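Local coordinates for protein Baccell_00875 (Bacteroides cellulosilyticus DSM 14838, PDB 5NO8) that is a polysaccharide lyase that probably removes L-rhamnose caps linked to glucuronic acid on complex arabinogalactan proteins, at residues A143-F148 with R215-L220; N450-A455 with K479-Q484. One frame throughout, in Å; residues are numbered along the deposited sequence.

How the contacts relate
The two contacts lie on opposite sides of the chain's centre, with their own centres 41 Å apart and their nearest atoms about 22 Å from each other. Contact 1 comes first along the chain and pairs strands 137-145 and 217-221 of a mixed sheet in the strand-rich N-terminal half. Contact 2 opens only after it has closed, joining helices 448-465 and 469-485 in the helical C-terminal part. They share no helix, strand or sheet. The two parts of the enzyme are nevertheless joined near contact 1: Arg-215 forms a salt bridge with Asp-608, and strand 664-665 belongs to the same mixed sheet.

Contact 1: residues A143-F148 with R215-L220; sequences AVYTPF and RGIIAL
The ring of Tyr-145 has the carbonyl O of Ile-218 at its edge, while Ala-219 CB and Ile-217 CG2 approach it obliquely; the Tyr-70 ring meets it edge-to-face, and Tyr-76 meets it too. Phe-148 stacks edge-to-face with Trp-72, and CD1 of Ile-218 comes up obliquely. Tyr-145 belongs to an antiparallel strand pair of a mixed sheet, 143-145 with 217-220, whose local N-to-C directions differ by 144°, and Phe-148 to the loop that follows. Trp-237 of strand 232-242 lies against Val-144, Thr-146 and Leu-220. In the hydrogen-bonded pair, Val-144 N gives to Leu-220 O (3.0 Å), in the carbonyl plane, and Leu-220 N returns a bond to Val-144 O (2.9 Å) from above the plane. At the non-hydrogen-bonded pair, CD1 of Tyr-145 rests 3.9 Å from the methyl CB of Ala-219, small enough to let the ring lie close. Thr-146 N bonds to Ile-218 O, nearly straight at 166° but again above the plane. An inverse gamma turn at Pro-147 follows, with Phe-148 N bonded to Thr-146 O (2.7 Å). A water bridges the chains, donating to Phe-148 O and Gly-216 O and accepting from Ile-218 N. Gly-216 fits because a CB would strike the preceding carbonyl O. Thr-146 OG1 (chi1 59°), with no hydrogen-bond partner in the model, lies 3.4 Å from Leu-220 CG and 3.5 Å from Ile-218 CG2.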
loop_
_atom_site.group_PDB
_atom_site.type_symbol
_atom_site.label_atom_id
_atom_site.label_comp_id
_atom_site.label_asym_id
_atom_site.label_seq_id
_atom_site.Cartn_x
_atom_site.Cartn_y
_atom_site.Cartn_z
ATOM N N ALA A 143 15.199 -16.943 6.910
ATOM C CA ALA A 143 14.650 -15.638 7.306
ATOM C C ALA A 143 14.926 -15.318 8.755
ATOM O O ALA A 143 15.086 -16.211 9.565
ATOM C CB ALA A 143 13.155 -15.559 7.013
ATOM N N VAL A 144 15.039 -14.017 9.047
ATOM C CA VAL A 144 15.199 -13.532 10.405
ATOM C C VAL A 144 13.927 -12.748 10.734
ATOM O O VAL A 144 13.502 -11.861 9.970
ATOM C CB VAL A 144 16.437 -12.636 10.541
ATOM C CG1 VAL A 144 16.557 -12.034 11.946
ATOM C CG2 VAL A 144 17.692 -13.394 10.186
ATOM N N TYR A 145 13.316 -13.042 11.881
ATOM C CA TYR A 145 12.183 -12.242 12.339
ATOM C C TYR A 145 12.621 -10.832 12.722
ATOM O O TYR A 145 13.607 -10.649 13.439
ATOM C CB TYR A 145 11.501 -12.893 13.537
ATOM C CG TYR A 145 10.866 -14.198 13.248
ATOM C CD1 TYR A 145 9.815 -14.292 12.345
ATOM C CD2 TYR A 145 11.287 -15.347 13.888
ATOM C CE1 TYR A 145 9.199 -15.507 12.077
ATOM C CE2 TYR A 145 10.685 -16.556 13.643
ATOM C CZ TYR A 145 9.624 -16.643 12.762
ATOM O OH TYR A 145 9.041 -17.874 12.536
ATOM N N THR A 146 11.876 -9.838 12.218
ATOM C CA THR A 146 12.093 -8.425 12.531
ATOM C C THR A 146 10.702 -7.858 12.817
ATOM O O THR A 146 10.082 -7.224 11.943
ATOM C CB THR A 146 12.811 -7.662 11.397
ATOM O OG1 THR A 146 12.031 -7.754 10.202
ATOM C CG2 THR A 146 14.223 -8.194 11.167
ATOM N N PRO A 147 10.174 -8.126 14.020
ATOM C CA PRO A 147 8.760 -7.843 14.307
ATOM C C PRO A 147 8.515 -6.372 14.608
ATOM O O PRO A 147 8.152 -6.018 15.716
ATOM C CB PRO A 147 8.452 -8.753 15.492
ATOM C CG PRO A 147 9.762 -8.891 16.186
ATOM C CD PRO A 147 10.802 -8.894 15.103
ATOM N N PHE A 148 8.697 -5.537 13.589
ATOM C CA PHE A 148 8.439 -4.084 13.694
ATOM C C PHE A 148 6.991 -3.865 14.137
ATOM O O PHE A 148 6.072 -4.602 13.719
ATOM C CB PHE A 148 8.690 -3.360 12.367
ATOM C CG PHE A 148 10.130 -3.293 11.957
ATOM C CD1 PHE A 148 10.965 -2.301 12.454
ATOM C CD2 PHE A 148 10.642 -4.206 11.036
ATOM C CE1 PHE A 148 12.304 -2.226 12.067
ATOM C CE2 PHE A 148 11.974 -4.149 10.661
ATOM C CZ PHE A 148 12.801 -3.168 11.175
ATOM N N ARG A 215 -0.410 -5.549 10.884
ATOM C CA ARG A 215 0.316 -5.956 9.707
ATOM C C ARG A 215 0.859 -7.364 9.875
ATOM O O ARG A 215 1.263 -8.004 8.905
ATOM C CB ARG A 215 1.421 -4.984 9.406
ATOM C CG ARG A 215 1.961 -5.113 7.995
ATOM C CD ARG A 215 2.661 -3.871 7.585
ATOM N NE ARG A 215 3.313 -4.032 6.296
ATOM C CZ ARG A 215 4.235 -3.206 5.839
ATOM N NH1 ARG A 215 4.622 -2.135 6.562
ATOM N NH2 ARG A 215 4.785 -3.447 4.652
ATOM N N GLY A 216 0.865 -7.863 11.109
ATOM C CA GLY A 216 1.422 -9.150 11.405
ATOM C C GLY A 216 2.901 -9.049 11.754
ATOM O O GLY A 216 3.402 -7.991 12.142
ATOM N N ILE A 217 3.571 -10.188 11.673
ATOM C CA ILE A 217 4.969 -10.328 12.061
ATOM C C ILE A 217 5.820 -10.437 10.808
ATOM O O ILE A 217 5.668 -11.373 10.068
ATOM C CB ILE A 217 5.206 -11.568 12.930
ATOM C CG1 ILE A 217 4.351 -11.519 14.212
ATOM C CG2 ILE A 217 6.691 -11.731 13.277
ATOM C CD1 ILE A 217 4.567 -10.320 15.094
ATOM N N ILE A 218 6.725 -9.494 10.631
ATOM C CA ILE A 218 7.606 -9.435 9.443
ATOM C C ILE A 218 8.821 -10.344 9.646
ATOM O O ILE A 218 9.429 -10.330 10.713
ATOM C CB ILE A 218 8.062 -7.988 9.192
ATOM C CG1 ILE A 218 6.842 -7.114 8.815
ATOM C CG2 ILE A 218 9.160 -7.921 8.134
ATOM C CD1 ILE A 218 6.989 -5.655 9.141
ATOM N N ALA A 219 9.166 -11.128 8.619
ATOM C CA ALA A 219 10.410 -11.879 8.552
ATOM C C ALA A 219 11.169 -11.458 7.290
ATOM O O ALA A 219 10.602 -11.452 6.207
ATOM C CB ALA A 219 10.157 -13.379 8.524
ATOM N N LEU A 220 12.417 -11.058 7.441
ATOM C CA LEU A 220 13.234 -10.670 6.287
ATOM C C LEU A 220 13.932 -11.916 5.716
ATOM O O LEU A 220 14.645 -12.624 6.449
ATOM C CB LEU A 220 14.236 -9.591 6.688
ATOM C CG LEU A 220 13.614 -8.290 7.218
ATOM C CD1 LEU A 220 14.690 -7.263 7.444
ATOM C CD2 LEU A 220 12.529 -7.687 6.319
HETATM O O HOH W 1 6.063 -7.143 12.398
#

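Contact 2: residues N450-A455 with K479-Q484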
loop_
_atom_site.group_PDB
_atom_site.type_symbol
_atom_site.label_atom_id
_atom_site.label_comp_id
_atom_site.label_asym_id
_atom_site.label_seq_id
_atom_site.Cartn_x
_atom_site.Cartn_y
_atom_site.Cartn_z
ATOM N N ASN A 450 -21.289 4.111 1.132
ATOM C CA ASN A 450 -21.975 3.796 -0.108
ATOM C C ASN A 450 -22.697 5.008 -0.680
ATOM O O ASN A 450 -22.832 5.113 -1.902
ATOM C CB ASN A 450 -22.969 2.645 0.078
ATOM C CG ASN A 450 -22.304 1.349 0.500
ATOM O OD1 ASN A 450 -21.075 1.204 0.438
ATOM N ND2 ASN A 450 -23.121 0.382 0.909
ATOM N N TYR A 451 -23.123 5.930 0.183
ATOM C CA TYR A 451 -23.887 7.113 -0.244
ATOM C C TYR A 451 -23.057 8.104 -1.055
ATOM O O TYR A 451 -23.580 8.772 -1.956
ATOM C CB TYR A 451 -24.436 7.861 0.968
ATOM C CG TYR A 451 -25.548 7.130 1.688
ATOM C CD1 TYR A 451 -25.278 5.988 2.448
ATOM C CD2 TYR A 451 -26.875 7.584 1.611
ATOM C CE1 TYR A 451 -26.288 5.311 3.106
ATOM C CE2 TYR A 451 -27.900 6.917 2.276
ATOM C CZ TYR A 451 -27.603 5.781 3.023
ATOM O OH TYR A 451 -28.596 5.096 3.682
ATOM N N MET A 452 -21.783 8.254 -0.690
ATOM C CA MET A 452 -20.892 9.192 -1.385
ATOM C C MET A 452 -20.684 8.778 -2.823
ATOM O O MET A 452 -20.614 9.623 -3.706
ATOM C CB MET A 452 -19.528 9.264 -0.716
ATOM C CG MET A 452 -19.540 9.711 0.735
ATOM S SD MET A 452 -20.531 11.207 1.020
ATOM C CE MET A 452 -22.128 10.517 1.407
ATOM N N TRP A 453 -20.563 7.475 -3.026
ATOM C CA TRP A 453 -20.246 6.917 -4.343
ATOM C C TRP A 453 -21.476 6.938 -5.238
ATOM O O TRP A 453 -21.372 7.257 -6.421
ATOM C CB TRP A 453 -19.687 5.509 -4.206
ATOM C CG TRP A 453 -18.445 5.449 -3.352
ATOM C CD1 TRP A 453 -17.445 6.389 -3.270
ATOM C CD2 TRP A 453 -18.091 4.402 -2.450
ATOM N NE1 TRP A 453 -16.490 5.974 -2.383
ATOM C CE2 TRP A 453 -16.862 4.759 -1.862
ATOM C CE3 TRP A 453 -18.691 3.188 -2.089
ATOM C CZ2 TRP A 453 -16.211 3.938 -0.926
ATOM C CZ3 TRP A 453 -18.055 2.381 -1.151
ATOM C CH2 TRP A 453 -16.819 2.760 -0.588
ATOM N N VAL A 454 -22.644 6.636 -4.663
ATOM C CA VAL A 454 -23.901 6.811 -5.384
ATOM C C VAL A 454 -24.108 8.269 -5.780
ATOM O O VAL A 454 -24.485 8.540 -6.907
ATOM C CB VAL A 454 -25.113 6.277 -4.585
ATOM C CG1 VAL A 454 -26.434 6.739 -5.222
ATOM C CG2 VAL A 454 -25.068 4.774 -4.555
ATOM N N ALA A 455 -23.873 9.204 -4.869
ATOM C CA ALA A 455 -23.997 10.624 -5.169
ATOM C C ALA A 455 -23.030 11.088 -6.243
ATOM O O ALA A 455 -23.395 11.854 -7.143
ATOM C CB ALA A 455 -23.780 11.447 -3.926
ATOM N N LYS A 479 -28.059 14.278 1.434
ATOM C CA LYS A 479 -28.886 14.681 2.590
ATOM C C LYS A 479 -29.322 13.493 3.442
ATOM O O LYS A 479 -29.299 13.570 4.660
ATOM C CB LYS A 479 -30.115 15.463 2.119
ATOM C CG LYS A 479 -29.798 16.807 1.481
ATOM C CD LYS A 479 -29.026 17.789 2.345
ATOM C CE LYS A 479 -29.727 18.088 3.681
ATOM N NZ LYS A 479 -29.306 19.405 4.238
ATOM N N SER A 480 -29.725 12.409 2.783
ATOM C CA SER A 480 -30.083 11.160 3.432
ATOM C C SER A 480 -28.903 10.635 4.227
ATOM O O SER A 480 -29.076 10.121 5.340
ATOM C CB SER A 480 -30.526 10.128 2.402
ATOM O OG SER A 480 -30.867 8.884 2.988
ATOM N N MET A 481 -27.698 10.765 3.662
ATOM C CA MET A 481 -26.499 10.360 4.372
ATOM C C MET A 481 -26.265 11.220 5.626
ATOM O O MET A 481 -26.122 10.668 6.709
ATOM C CB MET A 481 -25.278 10.369 3.450
ATOM C CG MET A 481 -24.089 9.627 4.061
ATOM S SD MET A 481 -23.181 10.682 5.193
ATOM C CE MET A 481 -21.756 9.649 5.575
ATOM N N PHE A 482 -26.256 12.545 5.499
ATOM C CA PHE A 482 -26.066 13.426 6.662
ATOM C C PHE A 482 -27.171 13.261 7.737
ATOM O O PHE A 482 -26.878 13.313 8.929
ATOM C CB PHE A 482 -26.005 14.899 6.251
ATOM C CG PHE A 482 -24.835 15.245 5.370
ATOM C CD1 PHE A 482 -23.539 14.864 5.713
ATOM C CD2 PHE A 482 -25.023 15.979 4.203
ATOM C CE1 PHE A 482 -22.458 15.195 4.908
ATOM C CE2 PHE A 482 -23.945 16.308 3.393
ATOM C CZ PHE A 482 -22.666 15.912 3.742
ATOM N N GLN A 483 -28.413 13.061 7.310
ATOM C CA GLN A 483 -29.531 12.776 8.238
ATOM C C GLN A 483 -29.236 11.569 9.135
ATOM O O GLN A 483 -29.453 11.627 10.353
ATOM C CB GLN A 483 -30.844 12.537 7.467
ATOM C CG GLN A 483 -32.105 12.372 8.331
ATOM C CD GLN A 483 -32.506 10.916 8.593
ATOM O OE1 GLN A 483 -32.799 10.154 7.660
ATOM N NE2 GLN A 483 -32.544 10.529 9.875
ATOM N N GLN A 484 -28.735 10.490 8.529
ATOM C CA GLN A 484 -28.597 9.213 9.209
ATOM C C GLN A 484 -27.281 9.049 9.950
ATOM O O GLN A 484 -27.247 8.419 11.007
ATOM C CB GLN A 484 -28.728 8.059 8.226
ATOM C CG GLN A 484 -30.077 7.949 7.553
ATOM C CD GLN A 484 -30.076 6.900 6.471
ATOM O OE1 GLN A 484 -29.845 7.202 5.294
ATOM N NE2 GLN A 484 -30.327 5.664 6.851
#
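The hydroxyl of the buried Tyr-451 is held by at least two hydrogen bonds, to Asn-446 OD1 and from the backbone N of Thr-436. They fix the far end of the ring, while its near end, CB and CG, packs on Met-481. With chi1 at -70°, CG of Tyr-451 stands anti to its carbonyl carbon and the ring reaches across to the second helix. Met-481 crosses it obliquely: CG of Met-481 is 3.6 Å from CB of Tyr-451, and CB of Met-481 is 3.7 Å from CG of Tyr-451. Ser-480 takes the ring's edge, its OG lying 3.6 Å from Tyr-451 CE2; this small residue also makes a weak hydrogen bond to Tyr-434 O. Met-452 starts from the flank of its helix, but bends at chi2 and chi3 (-48° and 91°) to bring CE within 3.4 Å of Met-481 CG, tighter than usual for two carbons. Flexible, unbranched methionines suit such a seam, since they can fold between helices whose axes pass 9.8 Å apart. The pair, nearly antiparallel and joined by a short connection, forms a helical hairpin of the largely helical C-terminal part, consistent with an alpha/alpha-toroid. Helix 396-409 packs on its first arm through Leu-396, and helix 509-529 on its second through Phe-482 and the salt bridges of Lys-479 to Asp-514 and Asp-518.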